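Local coordinates for protein DNA alpha-glucosyltransferase (Enterobacteria phage T4, PDB 1XV5) that belongs to the GT-B glycosyltransferases, pairing two Rossmann-like domains, and is modelled here with uridine-5'-diphosphate, at residues V112-H117 / L126-T131; F358-E363 / R368-R373; K300-S305 / K324-N329; P177-V182 / L313-T318. All coordinates share one frame; numbering follows the deposited sequence.

Interaction 1: residues V112-H117 / L126-T131; sequences VYQHDH and LGLEET. With EDO (1,2-ethanediol), chain D.
Val112, on strand 109-114, comes nearest to Thr131, on helix 128-134, with 7.4 Å between their CA atoms, and the backbones part to 9.4 Å between the CA atoms of Gln114 and Leu128. That spacing leaves the meeting mainly to side chains. Methyl CG2 of Val112 touches methyl CG2 of Thr131 at 3.5 Å, the two side chains crossing obliquely, while Val112 CG1 stands a little further off. One turn earlier on the helix, the forked end of Leu128 is met at about a right angle by Gln114, whose chain bends at chi2 (49°) and brings its amide against the leucine methyls.

Thr131 is a good example of a threonine with two different ends. Its chi1 of -57° sets CG2 anti to the backbone N, facing the strand, and leaves OG1 beside that N. From there OG1 donates to Gly127 O at 2.6 Å, while Thr131 N reaches the same oxygen at 3.1 Å from the opposite face of the carbonyl plane. The carbonyl oxygen of Gly127, the N-cap residue with positive phi, thus takes two bonds from Thr131 in the first turn. Tyr97 provides OG1 with a further hydrogen-bond partner. Phe147 and Leu122 also pack on Gln114, and Leu151 and Trp155 on Leu128, and all four touching residues are buried, the Gln114 amide included. Past the strand, Asp116 OD2 accepts a hydrogen bond from a 1,2-ethanediol, probably from the crystallisation liquor.

Helix 128-134 leads on to strand 137-140, which pairs with strand 109-114 in parallel: a beta-alpha-beta crossover of the Rossmann-like N-terminal domain.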
# COMPACT_ATOMS: atom_id res chain seq x y z
N VAL A 112 -13.54 11.01 -1.37
CA VAL A 112 -12.26 11.16 -0.70
C VAL A 112 -11.83 9.88 0.00
O VAL A 112 -12.57 9.33 0.82
CB VAL A 112 -12.29 12.29 0.34
CG1 VAL A 112 -10.96 12.38 1.05
CG2 VAL A 112 -12.61 13.61 -0.36
N TYR A 113 -10.64 9.41 -0.34
CA TYR A 113 -10.08 8.20 0.26
C TYR A 113 -8.93 8.60 1.17
O TYR A 113 -8.00 9.30 0.74
CB TYR A 113 -9.52 7.26 -0.82
CG TYR A 113 -10.53 6.40 -1.55
CD1 TYR A 113 -10.82 5.10 -1.11
CD2 TYR A 113 -11.14 6.85 -2.72
CE1 TYR A 113 -11.69 4.28 -1.83
CE2 TYR A 113 -12.01 6.04 -3.44
CZ TYR A 113 -12.28 4.75 -2.99
OH TYR A 113 -13.11 3.93 -3.72
N GLN A 114 -8.98 8.16 2.42
CA GLN A 114 -7.88 8.44 3.34
C GLN A 114 -7.07 7.15 3.35
O GLN A 114 -7.49 6.14 3.91
CB GLN A 114 -8.38 8.75 4.75
CG GLN A 114 -7.23 8.97 5.70
CD GLN A 114 -6.21 9.95 5.13
OE1 GLN A 114 -6.50 11.13 4.95
NE2 GLN A 114 -5.02 9.45 4.84
N HIS A 115 -5.90 7.21 2.72
CA HIS A 115 -5.03 6.05 2.59
C HIS A 115 -3.99 5.84 3.69
O HIS A 115 -3.33 4.80 3.72
CB HIS A 115 -4.33 6.11 1.24
CG HIS A 115 -5.26 5.97 0.08
ND1 HIS A 115 -5.84 4.77 -0.27
CD2 HIS A 115 -5.73 6.88 -0.80
CE1 HIS A 115 -6.63 4.94 -1.30
NE2 HIS A 115 -6.59 6.22 -1.65
N ASP A 116 -3.85 6.82 4.57
CA ASP A 116 -2.86 6.71 5.63
C ASP A 116 -3.42 6.27 6.98
O ASP A 116 -4.64 6.23 7.17
CB ASP A 116 -2.10 8.03 5.75
CG ASP A 116 -1.23 8.30 4.53
OD1 ASP A 116 -0.82 9.46 4.31
OD2 ASP A 116 -0.94 7.34 3.78
N HIS A 117 -2.54 5.93 7.91
CA HIS A 117 -2.95 5.41 9.21
C HIS A 117 -2.76 6.31 10.43
O HIS A 117 -3.72 6.83 10.99
CB HIS A 117 -2.24 4.08 9.45
CG HIS A 117 -2.39 3.10 8.33
ND1 HIS A 117 -3.59 2.46 8.06
CD2 HIS A 117 -1.51 2.67 7.40
CE1 HIS A 117 -3.43 1.69 7.00
NE2 HIS A 117 -2.18 1.79 6.58
N LEU A 126 -2.16 19.17 4.26
CA LEU A 126 -2.68 20.53 4.26
C LEU A 126 -3.98 20.51 3.47
O LEU A 126 -4.05 19.91 2.39
CB LEU A 126 -1.70 21.50 3.59
CG LEU A 126 -0.43 21.89 4.36
CD1 LEU A 126 0.40 22.84 3.51
CD2 LEU A 126 -0.80 22.54 5.68
N GLY A 127 -5.02 21.14 4.01
CA GLY A 127 -6.30 21.18 3.32
C GLY A 127 -7.12 19.90 3.39
O GLY A 127 -8.06 19.73 2.62
N LEU A 128 -6.77 18.99 4.30
CA LEU A 128 -7.52 17.75 4.42
C LEU A 128 -8.92 18.01 4.94
O LEU A 128 -9.89 17.39 4.50
CB LEU A 128 -6.80 16.77 5.35
CG LEU A 128 -7.47 15.40 5.49
CD1 LEU A 128 -7.63 14.76 4.11
CD2 LEU A 128 -6.63 14.51 6.39
N GLU A 129 -9.04 18.95 5.89
CA GLU A 129 -10.34 19.29 6.46
C GLU A 129 -11.28 19.81 5.38
O GLU A 129 -12.43 19.40 5.30
CB GLU A 129 -10.19 20.34 7.57
CG GLU A 129 -11.52 20.72 8.21
CD GLU A 129 -11.39 21.73 9.33
OE1 GLU A 129 -12.42 22.06 9.95
OE2 GLU A 129 -10.26 22.21 9.60
N GLU A 130 -10.77 20.73 4.56
CA GLU A 130 -11.58 21.31 3.49
C GLU A 130 -11.97 20.24 2.48
O GLU A 130 -13.05 20.28 1.89
CB GLU A 130 -10.81 22.43 2.79
CG GLU A 130 -10.64 23.68 3.64
CD GLU A 130 -9.39 23.67 4.49
OE1 GLU A 130 -8.94 22.58 4.90
OE2 GLU A 130 -8.85 24.76 4.76
N THR A 131 -11.07 19.29 2.27
CA THR A 131 -11.32 18.20 1.34
C THR A 131 -12.45 17.33 1.87
O THR A 131 -13.36 16.94 1.13
CB THR A 131 -10.05 17.35 1.15
OG1 THR A 131 -8.97 18.18 0.71
CG2 THR A 131 -10.29 16.24 0.13
C1 EDO D . 2.39 6.83 2.15
O1 EDO D . 1.43 7.90 2.25
C2 EDO D . 2.09 5.91 0.96
O2 EDO D . 0.85 5.19 1.14

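Interaction 2: residues F358-E363 / R368-R373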
# COMPACT_ATOMS: atom_id res chain seq x y z
N PHE A 358 10.53 -20.87 11.08
CA PHE A 358 11.57 -21.36 10.18
C PHE A 358 11.38 -22.85 9.87
O PHE A 358 11.72 -23.30 8.77
CB PHE A 358 12.96 -21.12 10.77
CG PHE A 358 14.07 -21.48 9.83
CD1 PHE A 358 14.08 -20.96 8.53
CD2 PHE A 358 15.08 -22.34 10.22
CE1 PHE A 358 15.09 -21.30 7.64
CE2 PHE A 358 16.10 -22.69 9.34
CZ PHE A 358 16.11 -22.17 8.05
N GLU A 359 10.84 -23.60 10.82
CA GLU A 359 10.62 -25.03 10.59
C GLU A 359 9.63 -25.23 9.45
O GLU A 359 9.79 -26.13 8.63
CB GLU A 359 10.11 -25.70 11.86
CG GLU A 359 11.17 -25.80 12.95
CD GLU A 359 12.36 -26.65 12.52
OE1 GLU A 359 13.43 -26.55 13.16
OE2 GLU A 359 12.23 -27.42 11.54
N ARG A 360 8.62 -24.37 9.38
CA ARG A 360 7.62 -24.47 8.33
C ARG A 360 8.27 -24.10 6.99
O ARG A 360 8.00 -24.73 5.96
CB ARG A 360 6.44 -23.54 8.63
CG ARG A 360 5.30 -23.59 7.61
CD ARG A 360 4.75 -25.01 7.42
NE ARG A 360 3.52 -25.00 6.63
CZ ARG A 360 2.90 -26.08 6.17
NH1 ARG A 360 3.40 -27.29 6.40
NH2 ARG A 360 1.78 -25.96 5.47
N ILE A 361 9.13 -23.10 7.02
CA ILE A 361 9.84 -22.66 5.82
C ILE A 361 10.71 -23.80 5.29
O ILE A 361 10.75 -24.07 4.09
CB ILE A 361 10.71 -21.42 6.12
CG1 ILE A 361 9.81 -20.22 6.37
CG2 ILE A 361 11.68 -21.16 4.97
CD1 ILE A 361 10.55 -18.96 6.82
N LYS A 362 11.41 -24.48 6.19
CA LYS A 362 12.25 -25.59 5.78
C LYS A 362 11.40 -26.72 5.20
O LYS A 362 11.81 -27.42 4.27
CB LYS A 362 13.09 -26.10 6.95
CG LYS A 362 14.19 -25.13 7.38
CD LYS A 362 15.15 -25.77 8.38
CE LYS A 362 14.46 -26.10 9.70
NZ LYS A 362 15.39 -26.80 10.63
N GLU A 363 10.20 -26.91 5.76
CA GLU A 363 9.31 -27.95 5.28
C GLU A 363 8.89 -27.69 3.83
O GLU A 363 8.97 -28.58 2.99
CB GLU A 363 8.08 -28.04 6.18
CG GLU A 363 7.00 -28.99 5.68
CD GLU A 363 5.89 -29.21 6.69
OE1 GLU A 363 5.53 -28.24 7.40
OE2 GLU A 363 5.38 -30.35 6.78
N ARG A 368 8.75 -29.64 -3.23
CA ARG A 368 8.19 -28.81 -4.29
C ARG A 368 6.68 -28.96 -4.46
O ARG A 368 5.98 -27.99 -4.76
CB ARG A 368 8.89 -29.11 -5.63
CG ARG A 368 10.40 -28.92 -5.60
CD ARG A 368 10.83 -27.47 -5.86
NE ARG A 368 12.26 -27.30 -5.63
CZ ARG A 368 12.97 -26.23 -5.99
NH1 ARG A 368 12.38 -25.20 -6.60
NH2 ARG A 368 14.27 -26.17 -5.72
N ALA A 369 6.17 -30.18 -4.28
CA ALA A 369 4.73 -30.42 -4.43
C ALA A 369 3.95 -29.69 -3.34
O ALA A 369 2.92 -29.07 -3.61
CB ALA A 369 4.43 -31.91 -4.38
N LEU A 370 4.44 -29.78 -2.10
CA LEU A 370 3.81 -29.11 -0.97
C LEU A 370 3.88 -27.61 -1.21
O LEU A 370 2.90 -26.89 -1.04
CB LEU A 370 4.55 -29.47 0.32
CG LEU A 370 4.12 -28.77 1.61
CD1 LEU A 370 2.65 -29.04 1.89
CD2 LEU A 370 4.99 -29.25 2.77
N TYR A 371 5.07 -27.14 -1.60
CA TYR A 371 5.30 -25.73 -1.88
C TYR A 371 4.23 -25.22 -2.84
O TYR A 371 3.59 -24.19 -2.60
CB TYR A 371 6.68 -25.54 -2.51
CG TYR A 371 7.07 -24.09 -2.76
CD1 TYR A 371 7.84 -23.39 -1.83
CD2 TYR A 371 6.65 -23.42 -3.90
CE1 TYR A 371 8.18 -22.05 -2.04
CE2 TYR A 371 6.97 -22.08 -4.12
CZ TYR A 371 7.74 -21.40 -3.18
OH TYR A 371 8.06 -20.08 -3.40
N ASP A 372 4.04 -25.96 -3.93
CA ASP A 372 3.05 -25.59 -4.94
C ASP A 372 1.64 -25.55 -4.38
O ASP A 372 0.89 -24.60 -4.63
CB ASP A 372 3.12 -26.56 -6.12
CG ASP A 372 3.52 -25.88 -7.42
OD1 ASP A 372 3.91 -26.59 -8.37
OD2 ASP A 372 3.45 -24.63 -7.50
N ARG A 373 1.27 -26.57 -3.61
CA ARG A 373 -0.07 -26.59 -3.03
C ARG A 373 -0.27 -25.39 -2.12
O ARG A 373 -1.31 -24.74 -2.17
CB ARG A 373 -0.30 -27.87 -2.21
CG ARG A 373 -0.41 -29.14 -3.05
CD ARG A 373 -1.03 -30.28 -2.24
NE ARG A 373 -0.18 -30.71 -1.13
CZ ARG A 373 0.89 -31.50 -1.27
NH1 ARG A 373 1.23 -31.95 -2.47
NH2 ARG A 373 1.60 -31.85 -0.21
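Leu370 gives the largest share of this surface contact, pointing from the first turn of helix 368-386 at the last turns of helix 354-365. Its CD2 methyl lies 3.5 Å from CG of Glu363, and the two side chains cross at about a right angle. The touch is therefore chiefly with the aliphatic part of the glutamate. With CG anti to the backbone N (chi1 173°) and the chain extended beyond it, Glu363 lays its methylene against the leucine, with the carboxylate only slightly further from the same methyl.

That carboxylate is paired within its own helix. Arg360, one turn earlier, directs NH1 at Glu363 OE1 in a salt bridge. The modelled 2.5 Å between NH1 and OE1 is shorter than such a bond should be, and the oxygen is approached 70° out of the carboxylate plane, so the exact placing of the two ends is doubtful. The same NH1 lies obliquely to Leu370 CD2 at a loose 4.4 Å, at the rim of the contact.

Two successive helices of the second Rossmann-like domain meet here: helix 354-365 follows strand 347-349, an outermost strand of the second parallel sheet, and a tight turn leads into helix 368-386. Ser366 OG bonds to Glu363 O at this turn, and Asp367 OD2 makes weak bonds to the N atoms of Ala369 and Leu370. On the sheet-facing side Ile361 packs on Ile347, Phe290 and Tyr292, while Tyr371 OH reaches Gly289 O.

Interaction 3: residues K300-S305 / K324-N329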
# COMPACT_ATOMS: atom_id res chain seq x y z
N LYS A 300 -5.89 -0.96 16.14
CA LYS A 300 -6.82 0.12 15.82
C LYS A 300 -6.86 0.48 14.33
O LYS A 300 -7.89 0.94 13.83
CB LYS A 300 -6.48 1.37 16.62
CG LYS A 300 -5.10 1.92 16.31
CD LYS A 300 -4.63 2.95 17.33
CE LYS A 300 -5.41 4.24 17.22
NZ LYS A 300 -4.85 5.25 18.16
N TYR A 301 -5.73 0.30 13.65
CA TYR A 301 -5.63 0.64 12.23
C TYR A 301 -6.02 -0.50 11.30
O TYR A 301 -6.10 -0.32 10.09
CB TYR A 301 -4.19 1.05 11.89
CG TYR A 301 -3.65 2.18 12.73
CD1 TYR A 301 -4.20 3.46 12.65
CD2 TYR A 301 -2.60 1.97 13.62
CE1 TYR A 301 -3.73 4.51 13.44
CE2 TYR A 301 -2.11 3.01 14.42
CZ TYR A 301 -2.68 4.27 14.32
OH TYR A 301 -2.22 5.30 15.12
N LEU A 302 -6.27 -1.68 11.87
CA LEU A 302 -6.59 -2.85 11.06
C LEU A 302 -8.03 -3.31 11.09
O LEU A 302 -8.59 -3.58 12.16
CB LEU A 302 -5.67 -4.01 11.48
CG LEU A 302 -4.17 -3.73 11.35
CD1 LEU A 302 -3.37 -4.83 12.03
CD2 LEU A 302 -3.79 -3.63 9.87
N GLN A 303 -8.64 -3.43 9.91
CA GLN A 303 -10.01 -3.90 9.79
C GLN A 303 -10.03 -5.03 8.75
O GLN A 303 -10.10 -6.20 9.12
CB GLN A 303 -10.95 -2.76 9.37
CG GLN A 303 -12.44 -3.10 9.54
CD GLN A 303 -13.32 -1.87 9.68
OE1 GLN A 303 -12.96 -0.91 10.37
NE2 GLN A 303 -14.49 -1.89 9.05
N ARG A 304 -9.95 -4.68 7.47
CA ARG A 304 -9.93 -5.69 6.40
C ARG A 304 -8.77 -5.46 5.42
O ARG A 304 -8.49 -6.31 4.59
CB ARG A 304 -11.22 -5.64 5.56
CG ARG A 304 -12.51 -6.05 6.27
CD ARG A 304 -13.68 -5.97 5.29
NE ARG A 304 -13.87 -4.61 4.78
CZ ARG A 304 -14.59 -4.30 3.70
NH1 ARG A 304 -14.70 -3.03 3.31
NH2 ARG A 304 -15.20 -5.25 3.01
N SER A 305 -8.11 -4.32 5.53
CA SER A 305 -7.05 -3.99 4.59
C SER A 305 -5.65 -4.59 4.73
O SER A 305 -4.95 -4.34 5.71
CB SER A 305 -6.89 -2.47 4.51
OG SER A 305 -8.11 -1.84 4.20
N LYS A 324 2.20 -12.44 12.15
CA LYS A 324 1.08 -13.12 12.79
C LYS A 324 -0.03 -12.23 13.36
O LYS A 324 -1.20 -12.40 13.01
CB LYS A 324 1.60 -14.04 13.90
CG LYS A 324 0.53 -14.91 14.54
CD LYS A 324 1.11 -15.77 15.66
CE LYS A 324 0.07 -16.73 16.21
NZ LYS A 324 0.59 -17.53 17.35
N SER A 325 0.33 -11.28 14.22
CA SER A 325 -0.68 -10.42 14.83
C SER A 325 -1.49 -9.64 13.80
O SER A 325 -2.65 -9.32 14.05
CB SER A 325 -0.05 -9.45 15.84
OG SER A 325 0.62 -8.38 15.19
N THR A 326 -0.89 -9.33 12.66
CA THR A 326 -1.62 -8.60 11.62
C THR A 326 -2.71 -9.51 11.06
O THR A 326 -3.84 -9.07 10.82
CB THR A 326 -0.67 -8.12 10.51
OG1 THR A 326 0.20 -7.11 11.03
CG2 THR A 326 -1.45 -7.54 9.34
N GLY A 327 -2.37 -10.78 10.86
CA GLY A 327 -3.36 -11.72 10.35
C GLY A 327 -4.47 -11.93 11.37
O GLY A 327 -5.63 -12.12 11.01
N GLU A 328 -4.11 -11.90 12.65
CA GLU A 328 -5.09 -12.07 13.72
C GLU A 328 -6.01 -10.86 13.85
O GLU A 328 -7.18 -11.00 14.21
CB GLU A 328 -4.37 -12.30 15.06
CG GLU A 328 -3.69 -13.65 15.18
CD GLU A 328 -2.85 -13.78 16.44
OE1 GLU A 328 -2.47 -14.91 16.78
OE2 GLU A 328 -2.57 -12.74 17.09
N ASN A 329 -5.47 -9.68 13.54
CA ASN A 329 -6.22 -8.43 13.65
C ASN A 329 -7.03 -8.04 12.42
O ASN A 329 -7.84 -7.12 12.48
CB ASN A 329 -5.26 -7.29 13.99
CG ASN A 329 -4.60 -7.45 15.35
OD1 ASN A 329 -3.55 -6.86 15.62
ND2 ASN A 329 -5.21 -8.24 16.21
O HOH W 1 -10.34 -6.40 12.13
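Leu302 and Asn329 form the apolar part of this contact, with 6.2 Å between their CA atoms. Methyl CD1 of Leu302 approaches CB of Asn329 to 3.7 Å, the side chains crossing at a slant. A chi1 of -58° swings the leucine CG beside its backbone N, and CD1 also comes 4.3 Å from CG2 of Thr326, one turn back on the helix. Leu330 adds to the cover of Leu302.

The polar link between the two segments runs through a single water. It donates to Asn329 O at 2.6 Å and to Gln303 O at 3.0 Å, although the acceptors around it outnumber its protons, so its bonding is probably shared or alternating. Side-chain polar ends turn elsewhere: Thr326 OG1 bonds to Ser295 O, and Gln303 OE1 takes the backbone N of Asp143.

Strand 288-293 runs into the loop holding 300-305, helix 308-316 returns, and strand 319-323 leads straight into helix 324-329. The contact thus joins the chain beyond the C-terminal ends of two neighbouring parallel strands of the second sheet, while Lys300 and Tyr301 reach Asp146 on helix 146-155 of the first domain.

Interaction 4: residues P177-V182 / L313-T318; sequences PPMDIV and LGACGT
Ala315 CB meets two methyls of the connection between the Rossmann-like domains of this GT-B fold: Met179 CE at 3.7 Å and Ile181 CG2 at 3.8 Å. These three side chains make a small, wholly buried apolar contact, and the small side chain of Ala315 is consistent with the close approach of the backbones, 5.4 Å between the CA atoms of Ile181 and Ala315. Met179 extends straight through chi1 and chi2, then turns at chi3 (95°) to set its terminal methyl on the alanine.

Around this first shell, Tyr308, Leu311 and Glu312 of helix 308-316 flank Met179, and Tyr379 of helix 368-386 packs on Ile181. The linker itself is fixed by polar bonds. Asp180 is the N-cap of helix 181-188, its OD1 accepting from Lys183 N, and its own N donates to Glu23; Ile181 N is taken by Asp387 OD1.

On the other side, helix 308-316 ends in a Schellman motif at Gly317, whose positive phi (95°) suits glycine. Its two backbone bonds are weak ones: Gly317 N to Gly314 O, and Thr318 N to Leu313 O at 3.4 Å.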
# COMPACT_ATOMS: atom_id res chain seq x y z
N PRO A 177 -7.63 -1.55 -0.08
CA PRO A 177 -6.91 -1.10 -1.28
C PRO A 177 -6.76 -2.33 -2.20
O PRO A 177 -5.93 -3.21 -1.94
CB PRO A 177 -5.59 -0.61 -0.72
CG PRO A 177 -5.36 -1.52 0.45
CD PRO A 177 -6.73 -1.64 1.08
N PRO A 178 -7.56 -2.40 -3.28
CA PRO A 178 -7.53 -3.52 -4.22
C PRO A 178 -6.45 -3.54 -5.28
O PRO A 178 -5.90 -2.51 -5.66
CB PRO A 178 -8.92 -3.47 -4.87
CG PRO A 178 -9.64 -2.27 -4.22
CD PRO A 178 -8.52 -1.39 -3.73
N MET A 179 -6.17 -4.74 -5.77
CA MET A 179 -5.19 -4.94 -6.82
C MET A 179 -5.73 -6.04 -7.73
O MET A 179 -6.43 -6.93 -7.26
CB MET A 179 -3.85 -5.38 -6.23
CG MET A 179 -2.78 -5.64 -7.27
SD MET A 179 -1.20 -6.02 -6.50
CE MET A 179 -1.25 -7.82 -6.49
N ASP A 180 -5.43 -5.96 -9.02
CA ASP A 180 -5.86 -7.00 -9.93
C ASP A 180 -4.84 -8.11 -9.71
O ASP A 180 -3.78 -8.14 -10.35
CB ASP A 180 -5.81 -6.54 -11.39
CG ASP A 180 -6.41 -7.55 -12.34
OD1 ASP A 180 -6.41 -8.75 -12.01
OD2 ASP A 180 -6.87 -7.15 -13.44
N ILE A 181 -5.16 -9.01 -8.78
CA ILE A 181 -4.28 -10.11 -8.43
C ILE A 181 -4.13 -11.13 -9.57
O ILE A 181 -3.07 -11.72 -9.75
CB ILE A 181 -4.81 -10.79 -7.15
CG1 ILE A 181 -4.58 -9.84 -5.97
CG2 ILE A 181 -4.14 -12.14 -6.93
CD1 ILE A 181 -5.29 -10.23 -4.69
N VAL A 182 -5.20 -11.30 -10.34
CA VAL A 182 -5.19 -12.23 -11.46
C VAL A 182 -4.17 -11.75 -12.50
O VAL A 182 -3.38 -12.54 -13.02
CB VAL A 182 -6.58 -12.30 -12.13
CG1 VAL A 182 -6.54 -13.23 -13.33
CG2 VAL A 182 -7.61 -12.77 -11.11
N LEU A 313 2.97 -10.50 -2.87
CA LEU A 313 3.64 -11.77 -2.57
C LEU A 313 2.81 -12.96 -3.05
O LEU A 313 3.32 -13.87 -3.72
CB LEU A 313 3.91 -11.90 -1.07
CG LEU A 313 4.83 -10.82 -0.48
CD1 LEU A 313 5.24 -11.23 0.93
CD2 LEU A 313 6.06 -10.64 -1.36
N GLY A 314 1.53 -12.97 -2.70
CA GLY A 314 0.69 -14.08 -3.11
C GLY A 314 0.44 -14.09 -4.60
O GLY A 314 0.40 -15.15 -5.23
N ALA A 315 0.29 -12.91 -5.18
CA ALA A 315 0.01 -12.81 -6.61
C ALA A 315 1.13 -13.26 -7.54
O ALA A 315 0.84 -13.81 -8.61
CB ALA A 315 -0.39 -11.37 -6.94
N CYS A 316 2.39 -13.06 -7.17
CA CYS A 316 3.48 -13.45 -8.04
C CYS A 316 3.96 -14.89 -7.86
O CYS A 316 4.83 -15.35 -8.58
CB CYS A 316 4.66 -12.47 -7.91
SG CYS A 316 5.64 -12.64 -6.42
N GLY A 317 3.40 -15.60 -6.88
CA GLY A 317 3.79 -16.99 -6.72
C GLY A 317 4.87 -17.39 -5.75
O GLY A 317 5.43 -18.48 -5.88
N THR A 318 5.20 -16.54 -4.79
CA THR A 318 6.18 -16.94 -3.79
C THR A 318 5.34 -17.34 -2.58
O THR A 318 4.12 -17.19 -2.61
CB THR A 318 7.13 -15.77 -3.38
OG1 THR A 318 8.13 -16.27 -2.48
CG2 THR A 318 6.35 -14.65 -2.70

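How the interactions relate
The four contacts are spread over both domains and the cleft between them. Interaction 1 belongs to the first sheet and interaction 2 to the far side of the second, with centres 42 Å apart. Interactions 3 and 4 lie between, their segments alternating along the chain, and they touch where Ser305 OG meets Pro177 CD at 3.4 Å. Interaction 3 also reaches interaction 1, through Tyr301 CE1 against His117 O at 3.4 Å, while Tyr371 OH of interaction 2 comes 3.7 Å from Thr318 CA of interaction 4. Bound uridine-5'-diphosphate lies about 6 Å from the Met179 side chain, about 10 Å from that of Gln114 and about 11 Å from that of Leu302.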